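Alpha-1,2-mannosidase (Bacteroides thetaiotaomicron, PDB 2WW2) hydrolyses alpha-mannosidic linkages with inversion of configuration, as a calcium-dependent member of glycoside hydrolase family 92. Local coordinates at residues A234-S239 with A244-R249; G78-M83 with F184-S189; R249-A252 with L258-G261; R299-F304 with V311-Y316; A31-V34 with N39-S42. One frame throughout, in Å; residues are numbered along the deposited sequence.

Overall arrangement
The five contacts form a chain of packing through the N-terminal beta-domain and its borders. Interactions 1 and 2, centres about 12 Å apart, use neighbouring strands 229-236 and 182-188: Ala-234 O probably accepts from Met-185 N (3.0 Å). Interactions 1 and 3 share Arg-249. Interaction 4, about 12 Å from interaction 1 between centres, sends Glu-303 OE1 to within 2.8 Å of Asn-246 ND2. Interaction 5 meets interaction 2 where Trp-41 CH2 packs 3.7 Å from Phe-80 CZ, and meets interaction 4 through Phe-40 and Arg-299. A bound glycerol, probably from the crystallisation liquor, lies about 4 Å from the Ala-31 side chain, and a sodium ion about 13 Å from that of Val-32.

Interaction 1: residues A234-S239 with A244-R249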
# COMPACT_ATOMS: atom_id res chain seq x y z
N ALA A 234 -3.64 15.89 -49.70
CA ALA A 234 -2.27 15.47 -49.43
C ALA A 234 -1.49 16.69 -48.95
O ALA A 234 -1.94 17.83 -49.13
CB ALA A 234 -1.60 14.86 -50.67
N SER A 235 -0.35 16.45 -48.33
CA SER A 235 0.47 17.54 -47.84
C SER A 235 1.94 17.25 -48.08
O SER A 235 2.33 16.11 -48.42
CB SER A 235 0.22 17.80 -46.34
OG SER A 235 0.85 16.79 -45.54
N SER A 236 2.77 18.27 -47.88
CA SER A 236 4.21 18.14 -48.05
C SER A 236 4.89 19.05 -47.04
O SER A 236 4.35 20.09 -46.68
CB SER A 236 4.63 18.56 -49.47
OG SER A 236 6.04 18.54 -49.62
N PHE A 237 6.09 18.68 -46.60
CA PHE A 237 6.91 19.58 -45.79
C PHE A 237 7.88 20.38 -46.64
O PHE A 237 8.58 21.25 -46.14
CB PHE A 237 7.66 18.79 -44.70
CG PHE A 237 6.77 18.29 -43.61
CD1 PHE A 237 6.34 19.15 -42.60
CD2 PHE A 237 6.33 16.97 -43.61
CE1 PHE A 237 5.49 18.69 -41.58
CE2 PHE A 237 5.48 16.52 -42.62
CZ PHE A 237 5.06 17.39 -41.60
N ILE A 238 7.92 20.09 -47.94
CA ILE A 238 8.89 20.74 -48.83
C ILE A 238 8.35 22.01 -49.47
O ILE A 238 8.99 23.06 -49.38
CB ILE A 238 9.42 19.74 -49.91
CG1 ILE A 238 10.29 18.69 -49.22
CG2 ILE A 238 10.22 20.46 -51.04
CD1 ILE A 238 10.55 17.44 -50.07
N SER A 239 7.17 21.92 -50.10
CA SER A 239 6.60 23.06 -50.82
C SER A 239 5.18 22.75 -51.30
O SER A 239 4.78 21.59 -51.36
CB SER A 239 7.45 23.33 -52.05
OG SER A 239 7.20 22.32 -53.02
N ALA A 244 1.45 18.98 -54.34
CA ALA A 244 0.63 18.63 -55.51
C ALA A 244 1.15 17.35 -56.16
O ALA A 244 0.37 16.54 -56.64
CB ALA A 244 0.60 19.79 -56.50
N ILE A 245 2.46 17.18 -56.18
CA ILE A 245 3.04 15.92 -56.67
C ILE A 245 2.56 14.73 -55.82
O ILE A 245 2.13 13.69 -56.36
CB ILE A 245 4.59 15.99 -56.65
CG1 ILE A 245 5.08 16.98 -57.71
CG2 ILE A 245 5.21 14.61 -56.87
CD1 ILE A 245 6.54 17.42 -57.54
N ASN A 246 2.63 14.88 -54.50
CA ASN A 246 2.14 13.86 -53.57
C ASN A 246 0.67 13.55 -53.83
O ASN A 246 0.28 12.40 -53.89
CB ASN A 246 2.31 14.28 -52.10
CG ASN A 246 3.77 14.42 -51.71
OD1 ASN A 246 4.65 13.96 -52.43
ND2 ASN A 246 4.03 15.04 -50.56
N PHE A 247 -0.13 14.61 -53.98
CA PHE A 247 -1.57 14.47 -54.27
C PHE A 247 -1.79 13.67 -55.55
O PHE A 247 -2.59 12.73 -55.60
CB PHE A 247 -2.21 15.86 -54.41
CG PHE A 247 -3.69 15.85 -54.75
CD1 PHE A 247 -4.66 16.02 -53.75
CD2 PHE A 247 -4.11 15.70 -56.07
CE1 PHE A 247 -6.02 16.02 -54.06
CE2 PHE A 247 -5.47 15.70 -56.38
CZ PHE A 247 -6.43 15.87 -55.37
N ASN A 248 -1.07 14.06 -56.60
CA ASN A 248 -1.26 13.43 -57.91
C ASN A 248 -0.80 11.98 -57.95
O ASN A 248 -1.42 11.13 -58.60
CB ASN A 248 -0.61 14.26 -59.01
CG ASN A 248 -1.42 15.49 -59.33
OD1 ASN A 248 -2.65 15.42 -59.45
ND2 ASN A 248 -0.75 16.63 -59.49
N ARG A 249 0.26 11.69 -57.20
CA ARG A 249 0.74 10.33 -57.17
C ARG A 249 -0.15 9.42 -56.32
O ARG A 249 -0.36 8.26 -56.68
CB ARG A 249 2.17 10.26 -56.66
CG ARG A 249 2.80 8.89 -56.90
CD ARG A 249 4.24 8.84 -56.47
NE ARG A 249 5.13 9.72 -57.22
CZ ARG A 249 5.76 10.78 -56.71
NH1 ARG A 249 5.56 11.13 -55.44
NH2 ARG A 249 6.58 11.49 -57.47
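Asn-246 and Ser-235 meet side chain to backbone: the amide nitrogen ND2 of Asn-246 donates to Ser-235 O at 2.9 Å, with an N-H...O angle of 159°. The oxygen lies almost in the plane of the amide, while the donor is tilted from the carbonyl plane of Ser-235. With CG anti to its own carbonyl carbon (chi1 -65°), the asparagine leans from the helix toward the strand end. ND2 also donates to Glu-303 OE1, and OD1 accepts from Gln-242 NE2, so both ends of the amide are engaged and its flip state is fixed. An alanine at Asn-246 would remove this amide and is likely to take the side-chain donor from Ser-235 O and one of two donors from Glu-303 OE1. The setting is a strand-to-helix connection, in which strand 229-236 turns back into helix 240-250 and the two short axes run at 145°. At the bend, Ser-236 OG, itself hydrogen-bonded to Glu-303 OE1, accepts from Ile-238 N at 3.0 Å, an ST turn, and Ser-239 occupies the N-cap of the helix, its OG capping Gln-242 N. At the next residue of the helix after Asn-246, the methyl of Ala-234 is pressed against the backbone of Phe-247, 3.6 Å from its CA. CB of Phe-247 touches the methyl, Ala-234 CB, at 3.9 Å, and the ring beyond it turns an edge to Ala-234 N.

Interaction 2: residues G78-M83 with F184-S189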
# COMPACT_ATOMS: atom_id res chain seq x y z
N GLY A 78 2.66 20.47 -37.81
CA GLY A 78 2.26 20.32 -39.22
C GLY A 78 0.87 19.73 -39.31
O GLY A 78 0.66 18.82 -40.10
N THR A 79 -0.06 20.24 -38.51
CA THR A 79 -1.39 19.63 -38.39
C THR A 79 -2.50 20.58 -38.86
O THR A 79 -2.43 21.79 -38.64
CB THR A 79 -1.66 19.13 -36.92
OG1 THR A 79 -2.91 18.45 -36.83
CG2 THR A 79 -1.63 20.27 -35.89
N PHE A 80 -3.51 20.01 -39.54
CA PHE A 80 -4.71 20.74 -39.91
C PHE A 80 -5.87 19.76 -39.80
O PHE A 80 -5.64 18.56 -39.57
CB PHE A 80 -4.59 21.37 -41.32
CG PHE A 80 -4.63 20.38 -42.45
CD1 PHE A 80 -5.83 20.09 -43.09
CD2 PHE A 80 -3.47 19.78 -42.93
CE1 PHE A 80 -5.89 19.19 -44.15
CE2 PHE A 80 -3.53 18.87 -44.01
CZ PHE A 80 -4.74 18.57 -44.60
N SER A 81 -7.11 20.24 -39.87
CA SER A 81 -8.23 19.29 -39.78
C SER A 81 -9.29 19.59 -40.81
O SER A 81 -9.36 20.69 -41.35
CB SER A 81 -8.88 19.27 -38.38
OG SER A 81 -9.57 20.49 -38.12
N ILE A 82 -10.13 18.59 -41.05
CA ILE A 82 -11.24 18.72 -41.97
C ILE A 82 -12.46 18.22 -41.18
O ILE A 82 -12.36 17.21 -40.49
CB ILE A 82 -11.01 17.80 -43.19
CG1 ILE A 82 -9.91 18.36 -44.10
CG2 ILE A 82 -12.30 17.61 -43.97
CD1 ILE A 82 -9.40 17.33 -45.12
N MET A 83 -13.58 18.93 -41.26
CA MET A 83 -14.76 18.56 -40.49
C MET A 83 -16.02 18.78 -41.31
O MET A 83 -16.42 19.91 -41.57
CB MET A 83 -14.84 19.37 -39.18
CG MET A 83 -16.00 18.94 -38.30
SD MET A 83 -15.92 17.17 -37.86
CE MET A 83 -17.28 17.10 -36.71
N PHE A 184 -0.55 22.07 -47.58
CA PHE A 184 -1.58 21.08 -47.86
C PHE A 184 -2.48 21.50 -49.03
O PHE A 184 -2.54 22.67 -49.41
CB PHE A 184 -2.41 20.76 -46.61
CG PHE A 184 -3.17 21.95 -46.05
CD1 PHE A 184 -4.41 22.31 -46.58
CD2 PHE A 184 -2.66 22.68 -45.00
CE1 PHE A 184 -5.12 23.40 -46.06
CE2 PHE A 184 -3.35 23.78 -44.46
CZ PHE A 184 -4.58 24.14 -44.99
N MET A 185 -3.14 20.51 -49.64
CA MET A 185 -4.12 20.80 -50.67
C MET A 185 -5.20 19.74 -50.64
O MET A 185 -4.95 18.59 -50.24
CB MET A 185 -3.51 20.90 -52.08
CG MET A 185 -3.05 19.60 -52.70
SD MET A 185 -2.81 19.69 -54.51
CE MET A 185 -4.47 19.64 -55.15
N MET A 186 -6.38 20.14 -51.07
CA MET A 186 -7.49 19.20 -51.11
C MET A 186 -8.44 19.54 -52.25
O MET A 186 -8.50 20.67 -52.73
CB MET A 186 -8.22 19.18 -49.78
CG MET A 186 -8.93 20.44 -49.44
SD MET A 186 -9.61 20.38 -47.77
CE MET A 186 -8.13 20.74 -46.83
N GLU A 187 -9.18 18.53 -52.68
CA GLU A 187 -10.07 18.70 -53.80
C GLU A 187 -11.40 18.10 -53.40
O GLU A 187 -11.42 17.09 -52.70
CB GLU A 187 -9.49 17.97 -55.00
CG GLU A 187 -10.37 18.06 -56.25
CD GLU A 187 -9.90 17.12 -57.34
OE1 GLU A 187 -9.73 15.92 -57.08
OE2 GLU A 187 -9.69 17.60 -58.46
N PHE A 188 -12.50 18.73 -53.82
CA PHE A 188 -13.85 18.25 -53.51
C PHE A 188 -14.50 17.78 -54.81
O PHE A 188 -14.30 18.37 -55.88
CB PHE A 188 -14.68 19.35 -52.84
CG PHE A 188 -14.09 19.83 -51.52
CD1 PHE A 188 -14.53 19.30 -50.32
CD2 PHE A 188 -13.07 20.76 -51.50
CE1 PHE A 188 -13.98 19.72 -49.11
CE2 PHE A 188 -12.51 21.19 -50.29
CZ PHE A 188 -12.97 20.67 -49.09
N SER A 189 -15.30 16.72 -54.71
CA SER A 189 -15.88 16.13 -55.90
C SER A 189 -17.06 16.93 -56.46
O SER A 189 -17.39 16.81 -57.64
CB SER A 189 -16.35 14.70 -55.59
OG SER A 189 -17.30 14.71 -54.54
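Phe-80 and Phe-184 meet without any polar bond between their strands; the polar atom with several partners lies next door and faces the other way, Thr-79 OG1, which is hydrogen-bonded to Gln-66 O and to Arg-65 NE. What joins the segments is apolar. The two phenyl rings form an offset stack, their centroids 4.2 Å apart and their planes inclined by 20°. Each ring lies over the rim of the other rather than its middle, and the shift brings Phe-80 CE2 to 3.4 Å from Phe-184 CB. In both residues CG sits between the backbone N and the carbonyl carbon (chi1 71° in Phe-80). Met-186 meets the Phe-80 ring at another point of its rim: its CE lies obliquely to the ring, 3.8 Å from Phe-80 CE1. A bend at the last torsion of Met-186 also turns this methyl to Ile-82, whose CD1 comes tip to tip with it at 4.0 Å. An alanine in place of Phe-80 would probably open a gap between the strands, leaving Phe-184 without its stacking partner and the Met-186 methyl less firmly held on that side. The axes of the two short strand segments come within 10.1 Å and run 16° from parallel, with no backbone bonds between them, as expected of facing layers in a beta-sandwich. Strand 80-86 is flanked by strands 60-67 and 143-148, and strand 182-188 by 164-169 and 229-236, while Val-147, Val-165 and Thr-233 close round Met-186.

Interaction 3: residues R249-A252 with L258-G261; sequences REVA and LISG
Glu-250 and Ile-259 meet at a flat group, the peptide unit that joins Glu-250 to Val-251. The methyl CD1 of Ile-259 approaches it from beyond the oxygen rather than from above the peptide, and stands 3.8 Å from Glu-250 O, a van der Waals contact. No aromatic ring takes part. The other flat group of the residue, the carboxylate of Glu-250, is held by two neighbours: OE2 forms a salt bridge with Arg-129 and OE1 a hydrogen bond with Thr-127. Thr-127 also packs on Ile-259, so it touches both sides of the contact. The second touch is lighter, with CG1 of Val-251 lying 4.4 Å from the same methyl, Ile-259 CD1. One carbon thus carries both contacts, and the torsions of Ile-259 explain how it gets there: CG1 is anti to the carbonyl carbon (chi1 -54°), and the next rotation (chi2 -49°) folds CD1 over toward the 249-252 segment. The total buried area is small, 76 Å², and the alpha carbons of Val-251 and Ile-259 stay 7.5 Å apart, so the backbones keep their distance. This is the turn that links helix 240-250 to helix 256-271. Val-251 is the first residue to leave helical geometry after the former, and Asp-255 OD1 accepts from Leu-258 N as the latter gets under way. Beneath the turn lies the beta-domain: Val-132 of strand 130-136 touches both Val-251 and Ile-259, and Ser-125 of strand 121-126 touches Ile-259.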
# COMPACT_ATOMS: atom_id res chain seq x y z
N ARG A 249 0.26 11.69 -57.20
CA ARG A 249 0.74 10.33 -57.17
C ARG A 249 -0.15 9.42 -56.32
O ARG A 249 -0.36 8.26 -56.68
CB ARG A 249 2.17 10.26 -56.66
CG ARG A 249 2.80 8.89 -56.90
CD ARG A 249 4.24 8.84 -56.47
NE ARG A 249 5.13 9.72 -57.22
CZ ARG A 249 5.76 10.78 -56.71
NH1 ARG A 249 5.56 11.13 -55.44
NH2 ARG A 249 6.58 11.49 -57.47
N GLU A 250 -0.66 9.94 -55.20
CA GLU A 250 -1.24 9.06 -54.19
C GLU A 250 -2.76 9.05 -54.12
O GLU A 250 -3.35 8.02 -53.77
CB GLU A 250 -0.66 9.37 -52.79
CG GLU A 250 0.87 9.19 -52.68
CD GLU A 250 1.42 9.44 -51.27
OE1 GLU A 250 0.65 9.31 -50.29
OE2 GLU A 250 2.64 9.76 -51.16
N VAL A 251 -3.41 10.18 -54.40
CA VAL A 251 -4.87 10.23 -54.16
C VAL A 251 -5.72 10.76 -55.31
O VAL A 251 -6.95 10.62 -55.30
CB VAL A 251 -5.23 11.02 -52.86
CG1 VAL A 251 -4.76 10.27 -51.59
CG2 VAL A 251 -4.64 12.44 -52.91
N ALA A 252 -5.09 11.38 -56.31
CA ALA A 252 -5.84 11.97 -57.41
C ALA A 252 -6.79 10.94 -58.00
O ALA A 252 -6.40 9.80 -58.21
CB ALA A 252 -4.90 12.53 -58.50
N LEU A 258 -11.09 2.92 -52.83
CA LEU A 258 -9.80 2.61 -53.46
C LEU A 258 -8.66 2.73 -52.44
O LEU A 258 -7.84 1.81 -52.31
CB LEU A 258 -9.52 3.51 -54.66
CG LEU A 258 -8.24 3.15 -55.45
CD1 LEU A 258 -8.40 1.81 -56.16
CD2 LEU A 258 -7.86 4.23 -56.48
N ILE A 259 -8.62 3.85 -51.72
CA ILE A 259 -7.55 4.09 -50.74
C ILE A 259 -7.62 3.09 -49.58
O ILE A 259 -6.60 2.56 -49.11
CB ILE A 259 -7.62 5.55 -50.18
CG1 ILE A 259 -7.61 6.57 -51.33
CG2 ILE A 259 -6.48 5.81 -49.14
CD1 ILE A 259 -6.50 6.36 -52.40
N SER A 260 -8.84 2.82 -49.14
CA SER A 260 -9.07 1.81 -48.11
C SER A 260 -8.52 0.43 -48.52
O SER A 260 -7.78 -0.19 -47.75
CB SER A 260 -10.58 1.72 -47.82
OG SER A 260 -10.85 0.73 -46.85
N GLY A 261 -8.90 -0.06 -49.70
CA GLY A 261 -8.38 -1.35 -50.21
C GLY A 261 -6.86 -1.37 -50.29
O GLY A 261 -6.21 -2.36 -49.93

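Interaction 4: residues R299-F304 with V311-Y316; sequences REFYEF and VYYSPY
Glu-303 and Val-311 form the tight part of this hairpin, an antiparallel hydrogen-bonded pair. Glu-303 N donates to Val-311 O, and Val-311 N returns the bond to Glu-303 O, each at 2.7 Å; the first runs nearly along the C=O axis. Next to this pair, at Tyr-302 and Tyr-312, the chains remain close: Tyr-302 CB lies 3.3 Å from Val-311 O, and Tyr-312 CB is 3.3 Å from Phe-301 O. Both tyrosines place CG between the backbone N and the carbonyl carbon (chi1 55° in Tyr-302, 62° in Tyr-312), and their rings lead away from the opposite strand, leaving Tyr-302 CB and Tyr-312 CB to meet at 4.0 Å. Beyond this point the strands part, and water takes over the link. A single water donates to Phe-301 O and to Glu-303 OE2 and accepts from Tyr-313 N, so it bridges Phe-301 O and Tyr-313 N, where no direct bond forms, and also steadies the carboxylate, whose OE1 is bonded to Ser-236 OG. The Phe-301 ring makes a close edge-on approach to a carbonyl oxygen, Tyr-313 O, near the ring plane and 3.4 Å from Phe-301 CE2. A looser apolar contact comes from Pro-315 CD, oblique to the ring and 4.0 Å from Phe-301 CE2. Even this wetter end is buried. The hairpin lies inside a five-stranded antiparallel sheet, with strand 320-322 beside 310-313 and strand 326-330 beside 299-304. Helix 347-364 packs against it, touching Tyr-302 through Arg-352 and bonding Tyr-312 OH through Glu-363.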
# COMPACT_ATOMS: atom_id res chain seq x y z
N ARG A 299 8.12 7.78 -38.16
CA ARG A 299 7.53 7.99 -39.48
C ARG A 299 8.60 8.34 -40.51
O ARG A 299 9.62 9.00 -40.21
CB ARG A 299 6.47 9.09 -39.45
CG ARG A 299 7.06 10.52 -39.31
CD ARG A 299 5.93 11.58 -39.30
NE ARG A 299 5.12 11.43 -38.09
CZ ARG A 299 3.98 10.74 -38.01
NH1 ARG A 299 3.45 10.16 -39.09
NH2 ARG A 299 3.36 10.65 -36.85
N GLU A 300 8.36 7.89 -41.75
CA GLU A 300 9.13 8.37 -42.91
C GLU A 300 8.88 9.88 -42.99
O GLU A 300 7.76 10.33 -42.81
CB GLU A 300 8.64 7.68 -44.19
CG GLU A 300 8.78 6.15 -44.13
CD GLU A 300 7.96 5.40 -45.18
OE1 GLU A 300 7.21 6.05 -45.96
OE2 GLU A 300 8.05 4.16 -45.20
N PHE A 301 9.94 10.65 -43.23
CA PHE A 301 9.81 12.10 -43.36
C PHE A 301 10.32 12.56 -44.74
O PHE A 301 10.61 13.75 -44.97
CB PHE A 301 10.59 12.78 -42.23
CG PHE A 301 10.07 14.13 -41.86
CD1 PHE A 301 8.85 14.26 -41.21
CD2 PHE A 301 10.80 15.28 -42.15
CE1 PHE A 301 8.36 15.53 -40.87
CE2 PHE A 301 10.32 16.54 -41.79
CZ PHE A 301 9.08 16.66 -41.15
N TYR A 302 10.44 11.60 -45.65
CA TYR A 302 10.87 11.89 -47.01
C TYR A 302 9.71 11.75 -47.98
O TYR A 302 8.63 11.19 -47.64
CB TYR A 302 12.04 10.98 -47.43
CG TYR A 302 11.76 9.49 -47.30
CD1 TYR A 302 11.25 8.75 -48.37
CD2 TYR A 302 12.01 8.83 -46.11
CE1 TYR A 302 11.00 7.39 -48.24
CE2 TYR A 302 11.77 7.47 -45.97
CZ TYR A 302 11.27 6.76 -47.04
OH TYR A 302 11.04 5.42 -46.89
N GLU A 303 9.94 12.24 -49.19
CA GLU A 303 8.93 12.36 -50.21
C GLU A 303 9.61 12.03 -51.53
O GLU A 303 10.84 11.97 -51.62
CB GLU A 303 8.37 13.80 -50.20
CG GLU A 303 8.05 14.28 -48.76
CD GLU A 303 7.33 15.63 -48.69
OE1 GLU A 303 6.49 15.92 -49.55
OE2 GLU A 303 7.60 16.39 -47.74
N PHE A 304 8.82 11.78 -52.57
CA PHE A 304 9.41 11.47 -53.86
C PHE A 304 9.14 12.60 -54.83
O PHE A 304 7.99 12.91 -55.12
CB PHE A 304 8.89 10.14 -54.39
CG PHE A 304 9.30 8.97 -53.55
CD1 PHE A 304 10.57 8.42 -53.68
CD2 PHE A 304 8.44 8.42 -52.61
CE1 PHE A 304 10.97 7.34 -52.91
CE2 PHE A 304 8.82 7.35 -51.82
CZ PHE A 304 10.10 6.81 -51.98
N VAL A 311 13.43 12.72 -51.43
CA VAL A 311 13.96 13.97 -50.91
C VAL A 311 13.25 14.26 -49.59
O VAL A 311 12.18 13.70 -49.31
CB VAL A 311 13.74 15.15 -51.89
CG1 VAL A 311 14.63 15.02 -53.12
CG2 VAL A 311 12.26 15.24 -52.32
N TYR A 312 13.85 15.12 -48.77
CA TYR A 312 13.18 15.51 -47.55
C TYR A 312 13.53 16.93 -47.16
O TYR A 312 14.63 17.43 -47.41
CB TYR A 312 13.51 14.54 -46.39
CG TYR A 312 14.99 14.47 -46.02
CD1 TYR A 312 15.52 15.31 -45.04
CD2 TYR A 312 15.85 13.58 -46.65
CE1 TYR A 312 16.87 15.26 -44.70
CE2 TYR A 312 17.22 13.52 -46.32
CZ TYR A 312 17.72 14.37 -45.34
OH TYR A 312 19.06 14.34 -44.98
N TYR A 313 12.54 17.58 -46.55
CA TYR A 313 12.76 18.79 -45.78
C TYR A 313 13.45 18.38 -44.49
O TYR A 313 12.94 17.53 -43.75
CB TYR A 313 11.41 19.43 -45.43
CG TYR A 313 11.52 20.58 -44.42
CD1 TYR A 313 11.95 21.84 -44.82
CD2 TYR A 313 11.15 20.40 -43.09
CE1 TYR A 313 12.02 22.90 -43.92
CE2 TYR A 313 11.23 21.46 -42.17
CZ TYR A 313 11.67 22.70 -42.59
OH TYR A 313 11.74 23.75 -41.69
N SER A 314 14.61 18.96 -44.20
CA SER A 314 15.28 18.61 -42.96
C SER A 314 14.71 19.38 -41.78
O SER A 314 14.74 20.62 -41.77
CB SER A 314 16.78 18.93 -43.05
OG SER A 314 17.37 18.74 -41.78
N PRO A 315 14.21 18.66 -40.75
CA PRO A 315 13.74 19.41 -39.59
C PRO A 315 14.91 19.80 -38.71
O PRO A 315 14.69 20.35 -37.63
CB PRO A 315 12.81 18.42 -38.86
CG PRO A 315 13.41 17.07 -39.18
CD PRO A 315 14.03 17.20 -40.58
N TYR A 316 16.14 19.51 -39.15
CA TYR A 316 17.35 19.91 -38.42
C TYR A 316 18.00 21.18 -38.97
O TYR A 316 18.49 22.00 -38.19
CB TYR A 316 18.37 18.77 -38.32
CG TYR A 316 17.79 17.57 -37.57
CD1 TYR A 316 17.77 17.55 -36.18
CD2 TYR A 316 17.20 16.52 -38.26
CE1 TYR A 316 17.20 16.49 -35.50
CE2 TYR A 316 16.64 15.46 -37.59
CZ TYR A 316 16.65 15.45 -36.21
OH TYR A 316 16.08 14.42 -35.51
O HOH W 1 10.00 16.11 -46.27

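Interaction 5: residues A31-V34 with N39-S42; sequences AVAV and NFWS
Val-32 and Trp-41 are joined by backbone hydrogen bonds in both directions, a single antiparallel bridge of the hydrogen-bonded kind. Val-32 N donates to Trp-41 O at 2.8 Å and almost straight (170°), and Trp-41 N donates to Val-32 O at 3.0 Å; both donors lie in the carbonyl plane of their acceptors. A water extends the link toward the turn, accepting from Val-34 N at 3.1 Å and donating to Asn-39 O at 2.8 Å. The apolar contacts centre on Phe-40. The methyl of Ala-33 presses obliquely on its ring, 3.4 Å from CD1, and the methyl of Ala-31 reaches the other ortho carbon, CD2, at 4.3 Å. Phe-40 CG is anti to the carbonyl carbon (chi1 -65°), which lays the ring alongside these two alanines. Between the side chains of the bridged pair the closest approach is Val-32 CB to Trp-41 CB, 4.2 Å, as the indole leads away toward Leu-124 and Ala-126. Charge enters from outside, through a cation-pi contact of Arg-299 with Phe-40. Small methyls against one ring, with backbone polar groups paired directly or through water, imply a close-fitting turn at the start of strand 40-44 whose buried amides are largely satisfied.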
# COMPACT_ATOMS: atom_id res chain seq x y z
N ALA A 31 -5.06 5.80 -34.97
CA ALA A 31 -4.38 6.30 -36.17
C ALA A 31 -4.80 5.56 -37.45
O ALA A 31 -4.71 4.33 -37.55
CB ALA A 31 -2.88 6.20 -35.98
N VAL A 32 -5.24 6.34 -38.42
CA VAL A 32 -5.48 5.85 -39.78
C VAL A 32 -4.22 6.15 -40.59
O VAL A 32 -3.78 7.31 -40.70
CB VAL A 32 -6.68 6.55 -40.39
CG1 VAL A 32 -6.91 6.09 -41.86
CG2 VAL A 32 -7.93 6.29 -39.54
N ALA A 33 -3.59 5.11 -41.14
CA ALA A 33 -2.27 5.30 -41.72
C ALA A 33 -1.89 4.12 -42.60
O ALA A 33 -2.63 3.15 -42.68
CB ALA A 33 -1.21 5.45 -40.59
N VAL A 34 -0.73 4.21 -43.23
CA VAL A 34 -0.03 3.01 -43.70
C VAL A 34 1.25 2.96 -42.87
O VAL A 34 1.62 3.95 -42.25
CB VAL A 34 0.27 3.01 -45.22
CG1 VAL A 34 -1.02 2.93 -46.03
CG2 VAL A 34 1.09 4.26 -45.64
N ASN A 39 2.23 11.11 -43.00
CA ASN A 39 1.09 11.79 -42.38
C ASN A 39 0.13 10.75 -41.84
O ASN A 39 -0.17 9.77 -42.55
CB ASN A 39 0.35 12.69 -43.40
CG ASN A 39 1.24 13.78 -44.01
OD1 ASN A 39 1.19 14.04 -45.24
ND2 ASN A 39 2.01 14.44 -43.18
N PHE A 40 -0.33 10.93 -40.61
CA PHE A 40 -1.40 10.07 -40.04
C PHE A 40 -2.68 10.87 -40.00
O PHE A 40 -2.65 12.11 -40.04
CB PHE A 40 -1.12 9.64 -38.61
CG PHE A 40 0.09 8.72 -38.43
CD1 PHE A 40 0.69 8.10 -39.52
CD2 PHE A 40 0.59 8.48 -37.14
CE1 PHE A 40 1.79 7.25 -39.36
CE2 PHE A 40 1.71 7.62 -36.95
CZ PHE A 40 2.31 7.02 -38.05
N TRP A 41 -3.80 10.17 -39.86
CA TRP A 41 -5.11 10.83 -39.75
C TRP A 41 -5.82 10.28 -38.51
O TRP A 41 -5.66 9.11 -38.17
CB TRP A 41 -5.94 10.64 -41.04
CG TRP A 41 -5.39 11.53 -42.14
CD1 TRP A 41 -4.30 11.29 -42.94
CD2 TRP A 41 -5.85 12.85 -42.48
NE1 TRP A 41 -4.07 12.38 -43.76
CE2 TRP A 41 -5.00 13.35 -43.49
CE3 TRP A 41 -6.90 13.65 -42.01
CZ2 TRP A 41 -5.20 14.61 -44.07
CZ3 TRP A 41 -7.08 14.91 -42.59
CH2 TRP A 41 -6.24 15.36 -43.60
N SER A 42 -6.59 11.14 -37.83
CA SER A 42 -7.35 10.69 -36.65
C SER A 42 -8.57 11.57 -36.40
O SER A 42 -8.52 12.76 -36.62
CB SER A 42 -6.43 10.79 -35.41
OG SER A 42 -7.09 10.47 -34.19
O HOH W 2 0.00 7.17 -43.50